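Local coordinates for mandelate racemase/muconate lactonizing enzyme family protein (Roseovarius nubinhibens ISM, PDB 3U4F) that binds magnesium in an enolase-superfamily barrel and probably acts as a hydro-lyase, at residues Asn33-Phe38 and Tyr342-Gly347; Arg156-His161 and Arg194-Ser199; Leu203-Ser208 and Gly255-Cys260. One frame throughout, in Å; residues are numbered along the deposited sequence.

Interaction 1: residues Asn33-Phe38 and Tyr342-Gly347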
ATOM      1  N   ASN A  33      -5.903 -21.052  -0.263  1.00  8.41           N
ATOM      2  CA  ASN A  33      -4.523 -21.531  -0.161  1.00  8.92           C
ATOM      3  C   ASN A  33      -3.598 -20.336  -0.420  1.00  8.74           C
ATOM      4  O   ASN A  33      -4.057 -19.189  -0.380  1.00  9.44           O
ATOM      5  CB  ASN A  33      -4.253 -22.757  -1.067  1.00  8.24           C
ATOM      6  CG  ASN A  33      -4.474 -22.484  -2.571  1.00 10.57           C
ATOM      7  OD1 ASN A  33      -4.342 -21.362  -3.063  1.00  7.92           O
ATOM      8  ND2 ASN A  33      -4.725 -23.566  -3.322  1.00  8.09           N
ATOM      9  N   GLU A  34      -2.328 -20.585  -0.717  1.00  9.65           N
ATOM     10  CA  GLU A  34      -1.391 -19.483  -0.891  1.00 11.42           C
ATOM     11  C   GLU A  34      -1.577 -18.744  -2.221  1.00 11.14           C
ATOM     12  O   GLU A  34      -1.038 -17.660  -2.400  1.00 11.47           O
ATOM     13  CB  GLU A  34       0.060 -19.944  -0.717  1.00 13.10           C
ATOM     14  CG  GLU A  34       0.432 -20.270   0.747  1.00 20.48           C
ATOM     15  CD  GLU A  34       1.811 -20.941   0.886  1.00 30.36           C
ATOM     16  OE1 GLU A  34       2.530 -21.059  -0.137  1.00 34.20           O
ATOM     17  OE2 GLU A  34       2.176 -21.345   2.017  1.00 34.75           O
ATOM     18  N   PHE A  35      -2.322 -19.346  -3.147  1.00  9.76           N
ATOM     19  CA  PHE A  35      -2.453 -18.823  -4.502  1.00  9.76           C
ATOM     20  C   PHE A  35      -3.774 -18.087  -4.778  1.00  8.13           C
ATOM     21  O   PHE A  35      -3.820 -17.128  -5.571  1.00  8.03           O
ATOM     22  CB  PHE A  35      -2.360 -19.993  -5.455  1.00 10.41           C
ATOM     23  CG  PHE A  35      -1.090 -20.781  -5.290  1.00 15.47           C
ATOM     24  CD1 PHE A  35       0.113 -20.243  -5.701  1.00 19.00           C
ATOM     25  CD2 PHE A  35      -1.104 -22.039  -4.666  1.00 18.85           C
ATOM     26  CE1 PHE A  35       1.332 -20.979  -5.525  1.00 23.44           C
ATOM     27  CE2 PHE A  35       0.091 -22.772  -4.485  1.00 23.62           C
ATOM     28  CZ  PHE A  35       1.305 -22.232  -4.911  1.00 23.67           C
ATOM     29  N   VAL A  36      -4.852 -18.606  -4.217  1.00  7.18           N
ATOM     30  CA  VAL A  36      -6.180 -18.012  -4.415  1.00  6.74           C
ATOM     31  C   VAL A  36      -7.060 -18.327  -3.207  1.00  6.97           C
ATOM     32  O   VAL A  36      -6.892 -19.352  -2.552  1.00  7.49           O
ATOM     33  CB  VAL A  36      -6.817 -18.471  -5.768  1.00  6.77           C
ATOM     34  CG1 VAL A  36      -7.018 -19.984  -5.792  1.00  7.43           C
ATOM     35  CG2 VAL A  36      -8.181 -17.728  -6.038  1.00  6.98           C
ATOM     36  N   GLY A  37      -7.976 -17.420  -2.911  1.00  7.36           N
ATOM     37  CA  GLY A  37      -8.902 -17.604  -1.820  1.00  7.25           C
ATOM     38  C   GLY A  37     -10.268 -17.089  -2.179  1.00  7.53           C
ATOM     39  O   GLY A  37     -10.393 -16.032  -2.787  1.00  7.15           O
ATOM     40  N   PHE A  38     -11.305 -17.815  -1.771  1.00  7.23           N
ATOM     41  CA  PHE A  38     -12.673 -17.407  -2.024  1.00  6.18           C
ATOM     42  C   PHE A  38     -13.373 -16.996  -0.745  1.00  6.77           C
ATOM     43  O   PHE A  38     -12.975 -17.422   0.341  1.00  7.63           O
ATOM     44  CB  PHE A  38     -13.444 -18.544  -2.731  1.00  7.02           C
ATOM     45  CG  PHE A  38     -12.750 -19.020  -3.985  1.00  6.61           C
ATOM     46  CD1 PHE A  38     -12.810 -18.263  -5.159  1.00  6.47           C
ATOM     47  CD2 PHE A  38     -11.999 -20.208  -3.974  1.00  7.08           C
ATOM     48  CE1 PHE A  38     -12.130 -18.711  -6.335  1.00  4.14           C
ATOM     49  CE2 PHE A  38     -11.326 -20.659  -5.121  1.00  9.20           C
ATOM     50  CZ  PHE A  38     -11.379 -19.894  -6.293  1.00  6.56           C
ATOM     51  N   TYR A 342       0.379 -21.971 -14.445  1.00 26.53           N
ATOM     52  CA  TYR A 342      -0.546 -21.676 -13.346  1.00 26.34           C
ATOM     53  C   TYR A 342      -1.097 -23.025 -12.845  1.00 25.25           C
ATOM     54  O   TYR A 342      -2.248 -23.339 -13.099  1.00 25.26           O
ATOM     55  CB  TYR A 342      -1.732 -20.786 -13.842  1.00 26.16           C
ATOM     56  CG  TYR A 342      -1.450 -19.313 -14.193  1.00 26.98           C
ATOM     57  CD1 TYR A 342      -0.804 -18.483 -13.283  1.00 27.04           C
ATOM     58  CD2 TYR A 342      -1.880 -18.743 -15.427  1.00 29.44           C
ATOM     59  CE1 TYR A 342      -0.549 -17.131 -13.564  1.00 29.53           C
ATOM     60  CE2 TYR A 342      -1.631 -17.353 -15.737  1.00 28.25           C
ATOM     61  CZ  TYR A 342      -0.964 -16.568 -14.781  1.00 32.77           C
ATOM     62  OH  TYR A 342      -0.676 -15.215 -14.998  1.00 34.92           O
ATOM     63  N   PRO A 343      -0.279 -23.826 -12.126  1.00 24.84           N
ATOM     64  CA  PRO A 343      -0.741 -25.168 -11.731  1.00 23.93           C
ATOM     65  C   PRO A 343      -1.931 -25.113 -10.756  1.00 22.89           C
ATOM     66  O   PRO A 343      -2.827 -25.966 -10.807  1.00 23.14           O
ATOM     67  CB  PRO A 343       0.489 -25.792 -11.039  1.00 24.20           C
ATOM     68  CG  PRO A 343       1.656 -24.824 -11.290  1.00 25.04           C
ATOM     69  CD  PRO A 343       1.021 -23.481 -11.509  1.00 25.55           C
ATOM     70  N   TRP A 344      -1.928 -24.102  -9.889  1.00 21.03           N
ATOM     71  CA  TRP A 344      -2.979 -23.903  -8.901  1.00 19.89           C
ATOM     72  C   TRP A 344      -4.333 -23.566  -9.520  1.00 19.95           C
ATOM     73  O   TRP A 344      -5.348 -23.600  -8.819  1.00 17.82           O
ATOM     74  CB  TRP A 344      -2.588 -22.772  -7.948  1.00 19.60           C
ATOM     75  CG  TRP A 344      -2.219 -21.493  -8.657  1.00 18.85           C
ATOM     76  CD1 TRP A 344      -0.961 -21.080  -9.005  1.00 20.80           C
ATOM     77  CD2 TRP A 344      -3.117 -20.477  -9.126  1.00 18.93           C
ATOM     78  NE1 TRP A 344      -1.024 -19.867  -9.649  1.00 19.82           N
ATOM     79  CE2 TRP A 344      -2.331 -19.474  -9.736  1.00 19.81           C
ATOM     80  CE3 TRP A 344      -4.504 -20.307  -9.066  1.00 18.94           C
ATOM     81  CZ2 TRP A 344      -2.886 -18.318 -10.300  1.00 19.67           C
ATOM     82  CZ3 TRP A 344      -5.065 -19.151  -9.637  1.00 21.02           C
ATOM     83  CH2 TRP A 344      -4.244 -18.182 -10.253  1.00 20.35           C
ATOM     84  N   GLN A 345      -4.370 -23.203 -10.807  1.00 20.17           N
ATOM     85  CA  GLN A 345      -5.643 -22.748 -11.367  1.00 22.22           C
ATOM     86  C   GLN A 345      -6.514 -23.904 -11.909  1.00 23.70           C
ATOM     87  O   GLN A 345      -7.695 -23.700 -12.223  1.00 24.19           O
ATOM     88  CB  GLN A 345      -5.465 -21.541 -12.340  1.00 21.88           C
ATOM     89  CG  GLN A 345      -5.501 -21.852 -13.821  1.00 22.19           C
ATOM     90  CD  GLN A 345      -5.230 -20.643 -14.710  1.00 19.24           C
ATOM     91  OE1 GLN A 345      -5.132 -19.488 -14.251  1.00 18.16           O
ATOM     92  NE2 GLN A 345      -5.114 -20.903 -16.001  1.00 20.43           N
ATOM     93  N   ASP A 346      -5.917 -25.099 -11.982  1.00 24.50           N
ATOM     94  CA  ASP A 346      -6.602 -26.363 -12.299  1.00 25.72           C
ATOM     95  C   ASP A 346      -7.588 -26.749 -11.197  1.00 23.98           C
ATOM     96  O   ASP A 346      -7.217 -26.815 -10.024  1.00 24.84           O
ATOM     97  CB  ASP A 346      -5.576 -27.507 -12.478  1.00 26.88           C
ATOM     98  CG  ASP A 346      -6.234 -28.867 -12.796  1.00 32.18           C
ATOM     99  OD1 ASP A 346      -6.812 -28.997 -13.910  1.00 36.36           O
ATOM    100  OD2 ASP A 346      -6.161 -29.801 -11.941  1.00 34.38           O
ATOM    101  N   GLY A 347      -8.839 -27.011 -11.572  1.00 21.31           N
ATOM    102  CA  GLY A 347      -9.782 -27.612 -10.624  1.00 17.97           C
ATOM    103  C   GLY A 347     -10.379 -26.675  -9.580  1.00 15.26           C
ATOM    104  O   GLY A 347     -10.783 -27.140  -8.506  1.00 14.96           O
TER
HETATM  105  O   HOH W   1      -5.317 -24.154  -6.139  1.00  9.92           O
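Phe-35 packs its ring and CB against the indole of Trp-344, joining two domains of the enolase-superfamily fold. Residues 33-36 form a turn that leads into strand 37-43 of the N-terminal domain. Residues 342-347 lie in the loop after barrel strand 332-335, before strand 360-363.

The aromatic contact comes first. The Phe-35 ring and the five-membered ring of Trp-344 are nearly parallel, with planes at 3°. They are slid apart, with centroids 4.7 Å from each other, and overlap little. Phe-35 CB adds a CH-pi contact. Phe-35 CB sits over the indole face, 3.5 Å from Trp-344 CG. Trp-344 CG lies between its own backbone N and carbonyl carbon (chi1 53°), which turns this face to Phe-35. Gln-345 CB lies against the opposite face.

Apolar packing adds Val-36, whose CG1 is 4.1 Å from Trp-344 CE3. Trp-377 of helix 375-380 also touches Val-36.

Hydrogen bonds shape the turn. Asn-33 OD1 accepts from Phe-35 N at 2.9 Å, an Asx turn, and from Val-36 N at 3.0 Å. The two bonds hold the Asn-33 amide in place. No direct hydrogen bond joins the two segments. A water bridges them instead: it accepts from Asn-33 ND2 at 2.9 Å and donates to Trp-344 O at 2.7 Å.

Interaction 2: residues Arg156-His161 and Arg194-Ser199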
ATOM      1  N   ARG A 156      -1.429 -20.932 -33.512  1.00 21.02           N
ATOM      2  CA  ARG A 156      -2.213 -22.092 -33.053  1.00 21.43           C
ATOM      3  C   ARG A 156      -3.490 -21.671 -32.335  1.00 20.55           C
ATOM      4  O   ARG A 156      -4.579 -22.201 -32.583  1.00 19.04           O
ATOM      5  CB  ARG A 156      -1.402 -22.987 -32.122  1.00 22.18           C
ATOM      6  CG  ARG A 156      -0.024 -23.383 -32.631  1.00 28.13           C
ATOM      7  CD  ARG A 156      -0.084 -24.223 -33.907  1.00 36.32           C
ATOM      8  NE  ARG A 156       0.951 -23.816 -34.869  1.00 41.15           N
ATOM      9  CZ  ARG A 156       2.237 -24.172 -34.805  1.00 43.08           C
ATOM     10  NH1 ARG A 156       2.679 -24.949 -33.823  1.00 44.60           N
ATOM     11  NH2 ARG A 156       3.087 -23.739 -35.728  1.00 44.22           N
ATOM     12  N   LEU A 157      -3.348 -20.712 -31.421  1.00 19.80           N
ATOM     13  CA  LEU A 157      -4.482 -20.240 -30.633  1.00 19.07           C
ATOM     14  C   LEU A 157      -5.532 -19.581 -31.513  1.00 19.04           C
ATOM     15  O   LEU A 157      -6.740 -19.786 -31.326  1.00 18.29           O
ATOM     16  CB  LEU A 157      -3.999 -19.300 -29.512  1.00 18.92           C
ATOM     17  CG  LEU A 157      -3.212 -20.014 -28.400  1.00 20.06           C
ATOM     18  CD1 LEU A 157      -2.364 -19.022 -27.613  1.00 18.78           C
ATOM     19  CD2 LEU A 157      -4.152 -20.796 -27.468  1.00 21.91           C
ATOM     20  N   ARG A 158      -5.076 -18.811 -32.494  1.00 18.82           N
ATOM     21  CA  ARG A 158      -5.984 -18.163 -33.423  1.00 20.19           C
ATOM     22  C   ARG A 158      -6.849 -19.189 -34.185  1.00 21.11           C
ATOM     23  O   ARG A 158      -8.060 -19.044 -34.296  1.00 21.24           O
ATOM     24  CB  ARG A 158      -5.210 -17.299 -34.425  1.00 18.95           C
ATOM     25  CG  ARG A 158      -6.121 -16.825 -35.564  1.00 21.04           C
ATOM     26  CD  ARG A 158      -5.529 -15.769 -36.450  1.00 20.33           C
ATOM     27  NE  ARG A 158      -4.320 -16.237 -37.118  1.00 22.52           N
ATOM     28  CZ  ARG A 158      -3.482 -15.438 -37.762  1.00 21.32           C
ATOM     29  NH1 ARG A 158      -3.714 -14.126 -37.813  1.00 21.34           N
ATOM     30  NH2 ARG A 158      -2.404 -15.944 -38.323  1.00 20.76           N
ATOM     31  N   ASP A 159      -6.193 -20.203 -34.724  1.00 22.60           N
ATOM     32  CA  ASP A 159      -6.871 -21.257 -35.485  1.00 24.10           C
ATOM     33  C   ASP A 159      -7.815 -22.072 -34.616  1.00 23.76           C
ATOM     34  O   ASP A 159      -8.896 -22.443 -35.063  1.00 24.49           O
ATOM     35  CB  ASP A 159      -5.833 -22.156 -36.159  1.00 24.58           C
ATOM     36  CG  ASP A 159      -5.077 -21.441 -37.284  1.00 27.49           C
ATOM     37  OD1 ASP A 159      -5.579 -20.426 -37.828  1.00 30.21           O
ATOM     38  OD2 ASP A 159      -3.970 -21.913 -37.628  1.00 31.64           O
ATOM     39  N   ALA A 160      -7.420 -22.307 -33.367  1.00 23.57           N
ATOM     40  CA  ALA A 160      -8.223 -23.073 -32.413  1.00 23.01           C
ATOM     41  C   ALA A 160      -9.407 -22.291 -31.857  1.00 22.17           C
ATOM     42  O   ALA A 160     -10.518 -22.835 -31.772  1.00 22.36           O
ATOM     43  CB  ALA A 160      -7.352 -23.604 -31.268  1.00 23.48           C
ATOM     44  N   HIS A 161      -9.198 -21.019 -31.510  1.00 20.17           N
ATOM     45  CA  HIS A 161     -10.216 -20.263 -30.758  1.00 19.11           C
ATOM     46  C   HIS A 161     -10.774 -18.998 -31.412  1.00 17.74           C
ATOM     47  O   HIS A 161     -11.768 -18.441 -30.941  1.00 16.82           O
ATOM     48  CB  HIS A 161      -9.690 -19.985 -29.342  1.00 19.41           C
ATOM     49  CG  HIS A 161      -9.219 -21.224 -28.648  1.00 22.00           C
ATOM     50  ND1 HIS A 161     -10.070 -22.261 -28.331  1.00 24.74           N
ATOM     51  CD2 HIS A 161      -7.983 -21.622 -28.264  1.00 24.56           C
ATOM     52  CE1 HIS A 161      -9.383 -23.235 -27.761  1.00 25.18           C
ATOM     53  NE2 HIS A 161      -8.114 -22.872 -27.705  1.00 24.45           N
ATOM     54  N   ARG A 194       4.572  -9.404 -39.045  1.00 19.92           N
ATOM     55  CA  ARG A 194       4.859 -10.216 -40.223  1.00 21.33           C
ATOM     56  C   ARG A 194       4.055 -11.510 -40.134  1.00 21.49           C
ATOM     57  O   ARG A 194       3.247 -11.813 -41.024  1.00 21.42           O
ATOM     58  CB  ARG A 194       6.359 -10.507 -40.353  1.00 21.92           C
ATOM     59  CG  ARG A 194       6.692 -11.512 -41.481  1.00 22.83           C
ATOM     60  CD  ARG A 194       8.178 -11.818 -41.564  1.00 27.19           C
ATOM     61  NE  ARG A 194       8.617 -12.733 -40.499  1.00 31.31           N
ATOM     62  CZ  ARG A 194       9.438 -12.390 -39.505  1.00 31.60           C
ATOM     63  NH1 ARG A 194       9.931 -11.153 -39.440  1.00 30.22           N
ATOM     64  NH2 ARG A 194       9.786 -13.287 -38.584  1.00 30.63           N
ATOM     65  N   GLU A 195       4.246 -12.237 -39.039  1.00 21.50           N
ATOM     66  CA  GLU A 195       3.678 -13.572 -38.882  1.00 22.14           C
ATOM     67  C   GLU A 195       2.161 -13.617 -38.686  1.00 22.20           C
ATOM     68  O   GLU A 195       1.506 -14.568 -39.125  1.00 21.45           O
ATOM     69  CB  GLU A 195       4.411 -14.346 -37.772  1.00 22.30           C
ATOM     70  CG  GLU A 195       5.917 -14.581 -38.024  1.00 23.36           C
ATOM     71  CD  GLU A 195       6.205 -15.516 -39.215  1.00 27.30           C
ATOM     72  OE1 GLU A 195       5.476 -16.518 -39.382  1.00 26.42           O
ATOM     73  OE2 GLU A 195       7.175 -15.255 -39.972  1.00 29.09           O
HETATM   74  N   MSE A 196       1.591 -12.610 -38.026  1.00 22.56           N
HETATM   75  CA  MSE A 196       0.147 -12.633 -37.786  1.00 23.37           C
HETATM   76  C   MSE A 196      -0.647 -12.017 -38.925  1.00 23.33           C
HETATM   77  O   MSE A 196      -1.859 -12.177 -38.969  1.00 23.88           O
HETATM   78  CB  MSE A 196      -0.235 -11.943 -36.463  1.00 23.32           C
HETATM   79  CG  MSE A 196       0.521 -12.444 -35.237  1.00 24.26           C
HETATM   80 SE   MSE A 196       0.467 -14.378 -34.932  1.00 33.61          SE
HETATM   81  CE  MSE A 196      -1.493 -14.609 -34.833  1.00 23.48           C
ATOM     82  N   GLY A 197       0.020 -11.298 -39.828  1.00 23.40           N
ATOM     83  CA  GLY A 197      -0.662 -10.686 -40.970  1.00 22.75           C
ATOM     84  C   GLY A 197      -1.197  -9.313 -40.634  1.00 23.45           C
ATOM     85  O   GLY A 197      -1.089  -8.853 -39.485  1.00 22.52           O
ATOM     86  N   ASP A 198      -1.804  -8.655 -41.617  1.00 22.73           N
ATOM     87  CA  ASP A 198      -2.125  -7.248 -41.476  1.00 23.79           C
ATOM     88  C   ASP A 198      -3.402  -6.896 -40.724  1.00 22.90           C
ATOM     89  O   ASP A 198      -3.591  -5.736 -40.376  1.00 23.10           O
ATOM     90  CB  ASP A 198      -2.128  -6.563 -42.847  1.00 25.09           C
ATOM     91  CG  ASP A 198      -0.727  -6.303 -43.363  1.00 28.97           C
ATOM     92  OD1 ASP A 198      -0.395  -6.831 -44.457  1.00 33.98           O
ATOM     93  OD2 ASP A 198       0.050  -5.584 -42.675  1.00 32.70           O
ATOM     94  N   SER A 199      -4.282  -7.862 -40.472  1.00 21.50           N
ATOM     95  CA  SER A 199      -5.565  -7.506 -39.852  1.00 21.08           C
ATOM     96  C   SER A 199      -5.638  -7.739 -38.324  1.00 19.57           C
ATOM     97  O   SER A 199      -6.471  -7.126 -37.665  1.00 18.90           O
ATOM     98  CB  SER A 199      -6.743  -8.169 -40.571  1.00 21.27           C
ATOM     99  OG  SER A 199      -6.675  -9.569 -40.445  1.00 22.97           O
TER
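Arg-158 reaches from helix 147-161 to the end of helix 184-196, where it meets the backbone and side chain of Met-196, a selenomethionine. Along residues 156-161, Arg-156 comes first. It turns to its own helix and forms a salt bridge with Glu-152.

Arg-158 then carries the contact. Its CG is anti to the backbone N (chi1 169°), and the chain stays extended until it bends at chi3 (61°). This brings the guanidinium beside the last turn of the other helix. Arg-158 NH1 donates to Met-196 O at 2.9 Å with an N-H...O angle of 170°. The bond lies in the guanidinium plane and uses a lone pair of the carbonyl. Met-196 CE approaches from another direction. The Met-196 chain bends at both chi2 and chi3, which swings its methyl back toward the arginine. Met-196 CE lies over the centre of one guanidinium face, 3.6 Å from Arg-158 CZ. One selenomethionine residue thus meets the arginine at an edge and on a face. Phe-166 of strand 165-169 touches both side chains.

A second polar link between the helices is the salt bridge of Glu-195 with Lys-155. Gly-197, with positive phi, ends the helix just after the carbonyl that Arg-158 holds. This is packing between successive outer helices of a beta/alpha barrel, with an arginine side chain binding a carbonyl at a helix C terminus.

Interaction 3: residues Leu203-Ser208 and Gly255-Cys260. With MG (magnesium ion), chain E; GAI (guanidine), chain F.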
ATOM      1  N   LEU A 203      -0.965  -5.907 -29.472  1.00  9.21           N
ATOM      2  CA  LEU A 203      -0.794  -5.131 -28.242  1.00  8.22           C
ATOM      3  C   LEU A 203       0.549  -5.521 -27.635  1.00  7.99           C
ATOM      4  O   LEU A 203       1.037  -6.623 -27.866  1.00  8.24           O
ATOM      5  CB  LEU A 203      -1.899  -5.511 -27.230  1.00  7.49           C
ATOM      6  CG  LEU A 203      -3.386  -5.348 -27.529  1.00  7.78           C
ATOM      7  CD1 LEU A 203      -3.935  -6.394 -28.500  1.00 11.53           C
ATOM      8  CD2 LEU A 203      -4.181  -5.452 -26.162  1.00  4.58           C
ATOM      9  N   ILE A 204       1.145  -4.644 -26.838  1.00  8.57           N
ATOM     10  CA  ILE A 204       2.387  -5.014 -26.168  1.00  7.77           C
ATOM     11  C   ILE A 204       2.364  -4.403 -24.785  1.00  7.71           C
ATOM     12  O   ILE A 204       1.685  -3.392 -24.549  1.00  7.10           O
ATOM     13  CB  ILE A 204       3.661  -4.563 -26.983  1.00  7.94           C
ATOM     14  CG1 ILE A 204       4.918  -5.361 -26.572  1.00  8.62           C
ATOM     15  CG2 ILE A 204       3.862  -3.051 -26.915  1.00  9.71           C
ATOM     16  CD1 ILE A 204       6.002  -5.396 -27.709  1.00  9.90           C
ATOM     17  N   ASP A 205       3.132  -4.991 -23.880  1.00  7.18           N
ATOM     18  CA  ASP A 205       3.129  -4.531 -22.498  1.00  7.59           C
ATOM     19  C   ASP A 205       4.598  -4.548 -22.047  1.00  7.58           C
ATOM     20  O   ASP A 205       5.251  -5.580 -22.136  1.00  7.22           O
ATOM     21  CB  ASP A 205       2.295  -5.520 -21.685  1.00  8.26           C
ATOM     22  CG  ASP A 205       1.957  -5.026 -20.278  1.00 10.47           C
ATOM     23  OD1 ASP A 205       2.709  -4.209 -19.722  1.00 11.41           O
ATOM     24  OD2 ASP A 205       0.907  -5.472 -19.731  1.00  9.75           O
ATOM     25  N   ALA A 206       5.087  -3.400 -21.582  1.00  8.10           N
ATOM     26  CA  ALA A 206       6.496  -3.227 -21.173  1.00  7.70           C
ATOM     27  C   ALA A 206       6.695  -3.385 -19.677  1.00  7.84           C
ATOM     28  O   ALA A 206       7.816  -3.284 -19.161  1.00  8.77           O
ATOM     29  CB  ALA A 206       7.009  -1.849 -21.629  1.00  7.68           C
ATOM     30  N   ASN A 207       5.601  -3.593 -18.960  1.00  7.73           N
ATOM     31  CA  ASN A 207       5.652  -3.751 -17.490  1.00  7.70           C
ATOM     32  C   ASN A 207       6.686  -2.881 -16.794  1.00  7.26           C
ATOM     33  O   ASN A 207       7.568  -3.392 -16.057  1.00  7.55           O
ATOM     34  CB  ASN A 207       5.870  -5.219 -17.131  1.00  7.50           C
ATOM     35  CG  ASN A 207       4.681  -6.091 -17.503  1.00  9.35           C
ATOM     36  OD1 ASN A 207       3.672  -6.163 -16.769  1.00 11.78           O
ATOM     37  ND2 ASN A 207       4.791  -6.752 -18.626  1.00  5.28           N
ATOM     38  N   SER A 208       6.576  -1.574 -17.011  1.00  8.07           N
ATOM     39  CA  SER A 208       7.347  -0.569 -16.230  1.00  8.20           C
ATOM     40  C   SER A 208       8.830  -0.505 -16.527  1.00  9.91           C
ATOM     41  O   SER A 208       9.615  -0.018 -15.707  1.00  9.88           O
ATOM     42  CB  SER A 208       7.134  -0.767 -14.709  1.00  8.35           C
ATOM     43  OG  SER A 208       5.852  -0.310 -14.300  1.00  7.01           O
ATOM     44  N   GLY A 255      -2.531   1.979 -18.970  1.00  8.64           N
ATOM     45  CA  GLY A 255      -1.976   1.482 -17.712  1.00  8.38           C
ATOM     46  C   GLY A 255      -2.943   1.607 -16.557  1.00  8.03           C
ATOM     47  O   GLY A 255      -4.074   2.093 -16.729  1.00  7.21           O
ATOM     48  N   GLY A 256      -2.472   1.153 -15.389  1.00  6.91           N
ATOM     49  CA  GLY A 256      -3.162   1.343 -14.119  1.00  7.41           C
ATOM     50  C   GLY A 256      -3.362   0.055 -13.325  1.00  6.76           C
ATOM     51  O   GLY A 256      -3.956   0.103 -12.254  1.00  6.71           O
ATOM     52  N   GLU A 257      -2.873  -1.082 -13.821  1.00  5.87           N
ATOM     53  CA  GLU A 257      -3.177  -2.353 -13.177  1.00  7.12           C
ATOM     54  C   GLU A 257      -2.711  -2.443 -11.730  1.00  8.07           C
ATOM     55  O   GLU A 257      -3.375  -3.112 -10.944  1.00  8.45           O
ATOM     56  CB  GLU A 257      -2.683  -3.549 -13.976  1.00  7.96           C
ATOM     57  CG  GLU A 257      -1.164  -3.717 -13.996  1.00  9.12           C
ATOM     58  CD  GLU A 257      -0.768  -4.680 -15.059  1.00 11.92           C
ATOM     59  OE1 GLU A 257      -1.144  -4.452 -16.247  1.00  6.94           O
ATOM     60  OE2 GLU A 257      -0.072  -5.655 -14.708  1.00 11.04           O
ATOM     61  N   GLN A 258      -1.613  -1.754 -11.375  1.00  6.94           N
ATOM     62  CA  GLN A 258      -1.129  -1.767  -9.956  1.00  8.72           C
ATOM     63  C   GLN A 258      -1.659  -0.638  -9.113  1.00  8.45           C
ATOM     64  O   GLN A 258      -1.309  -0.511  -7.950  1.00  8.96           O
ATOM     65  CB  GLN A 258       0.405  -1.755  -9.876  1.00  7.82           C
ATOM     66  CG  GLN A 258       1.047  -3.034 -10.324  1.00  8.59           C
ATOM     67  CD  GLN A 258       1.391  -3.091 -11.811  1.00 10.32           C
ATOM     68  OE1 GLN A 258       1.410  -2.078 -12.530  1.00 14.12           O
ATOM     69  NE2 GLN A 258       1.745  -4.276 -12.258  1.00  4.58           N
ATOM     70  N   ASP A 259      -2.519   0.191  -9.685  1.00  9.01           N
ATOM     71  CA  ASP A 259      -3.043   1.331  -8.965  1.00  9.73           C
ATOM     72  C   ASP A 259      -4.273   0.976  -8.138  1.00 10.08           C
ATOM     73  O   ASP A 259      -5.325   0.662  -8.692  1.00 10.22           O
ATOM     74  CB  ASP A 259      -3.361   2.434  -9.961  1.00 10.41           C
ATOM     75  CG  ASP A 259      -2.106   3.135 -10.424  1.00 13.64           C
ATOM     76  OD1 ASP A 259      -1.579   3.961  -9.637  1.00 13.44           O
ATOM     77  OD2 ASP A 259      -1.610   2.814 -11.520  1.00 13.09           O
ATOM     78  N   CYS A 260      -4.128   1.050  -6.818  1.00  9.43           N
ATOM     79  CA  CYS A 260      -5.212   0.655  -5.923  1.00 11.26           C
ATOM     80  C   CYS A 260      -5.740   1.874  -5.133  1.00 11.17           C
ATOM     81  O   CYS A 260      -6.680   1.768  -4.359  1.00 11.88           O
ATOM     82  CB  CYS A 260      -4.722  -0.468  -4.986  1.00 11.42           C
ATOM     83  SG  CYS A 260      -3.375  -0.001  -3.907  1.00 14.07           S
TER
HETATM   84 MG    MG E 371      -0.126  -5.080 -17.910  1.00  9.54          MG
HETATM   85  C   GAI F 372      -0.669  -7.594 -17.937  1.00  9.59           C
HETATM   86  N1  GAI F 372      -0.960  -8.866 -18.035  1.00  7.01           N
HETATM   87  N2  GAI F 372       0.423  -7.090 -17.260  1.00  7.85           N
HETATM   88  N3  GAI F 372      -1.486  -6.672 -18.472  1.00  7.17           N
HETATM   89  O   HOH W   2       1.413  -3.927 -17.409  1.00  9.90           O
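Asp-205 and Glu-257 meet through a magnesium ion. Their carboxylates do not touch directly: Asp-205 OD2 and Glu-257 OE1 are 4.2 Å apart. The metal probably offsets the repulsion of these like charges.

Asp-205 stands at the end of strand 201-205. Its CG is anti to the backbone N (chi1 -168°), which carries the carboxylate toward the metal. The two oxygens have separate tasks. Asp-205 OD2 binds magnesium at 2.1 Å. OD1 turns to its own chain and accepts from Asn-207 N in an Asx turn. The metal-bound water lies 2.7 Å from Asp-205 OD1 and probably donates to it. The Asn-207 N bond and the metal help fix the rotation of the carboxylate. Lys-167 makes a weak hydrogen bond to OD2.

Glu-257 comes from the loop after strand 253-255, within a type I turn from Gly-256 to Asp-259. Its CG lies between the backbone N and the carbonyl carbon (chi1 71°). Extended beyond CG (chi2 -166°), the chain spans the gap to the metal. Glu-257 OE1 binds magnesium at 2.0 Å. Glu-257 OE2 is 3.0 Å from N2 of the bound guanidine and forms a salt bridge with Lys-94 of the second subunit. That subunit therefore reaches the site.

Guanidine binds magnesium through two nitrogens, N2 and N3, each at 2.2 Å. Its N3 is also 3.0 Å from Asp-205 OD2. Asn-207 lines the same pocket.

Glu-231 provides the third carboxylate. With the water and the two guanidine nitrogens, the metal has six ligands. Three acidic residues at or just after the C-terminal ends of three successive barrel strands form the magnesium site characteristic of the enolase superfamily.

In the fold
From the N terminus, the chain first passes through residues 33-38 in the N-terminal domain. Interaction 1 closes only at 342-347, after most of the barrel has been built. Its loop of 303 residues encloses the other two contacts. Interaction 2 closes a short loop through strand 165-169, joining helices 147-161 and 184-196. Interaction 3 follows in series: strand 201-205 comes directly after helix 184-196, and its loop closes past strand 253-255. No loops cross. Interaction 2 lies on the barrel's outside, interaction 3 at its metal centre, their centres about 24 Å apart. Interaction 1 ties the N-terminal domain to a late barrel loop.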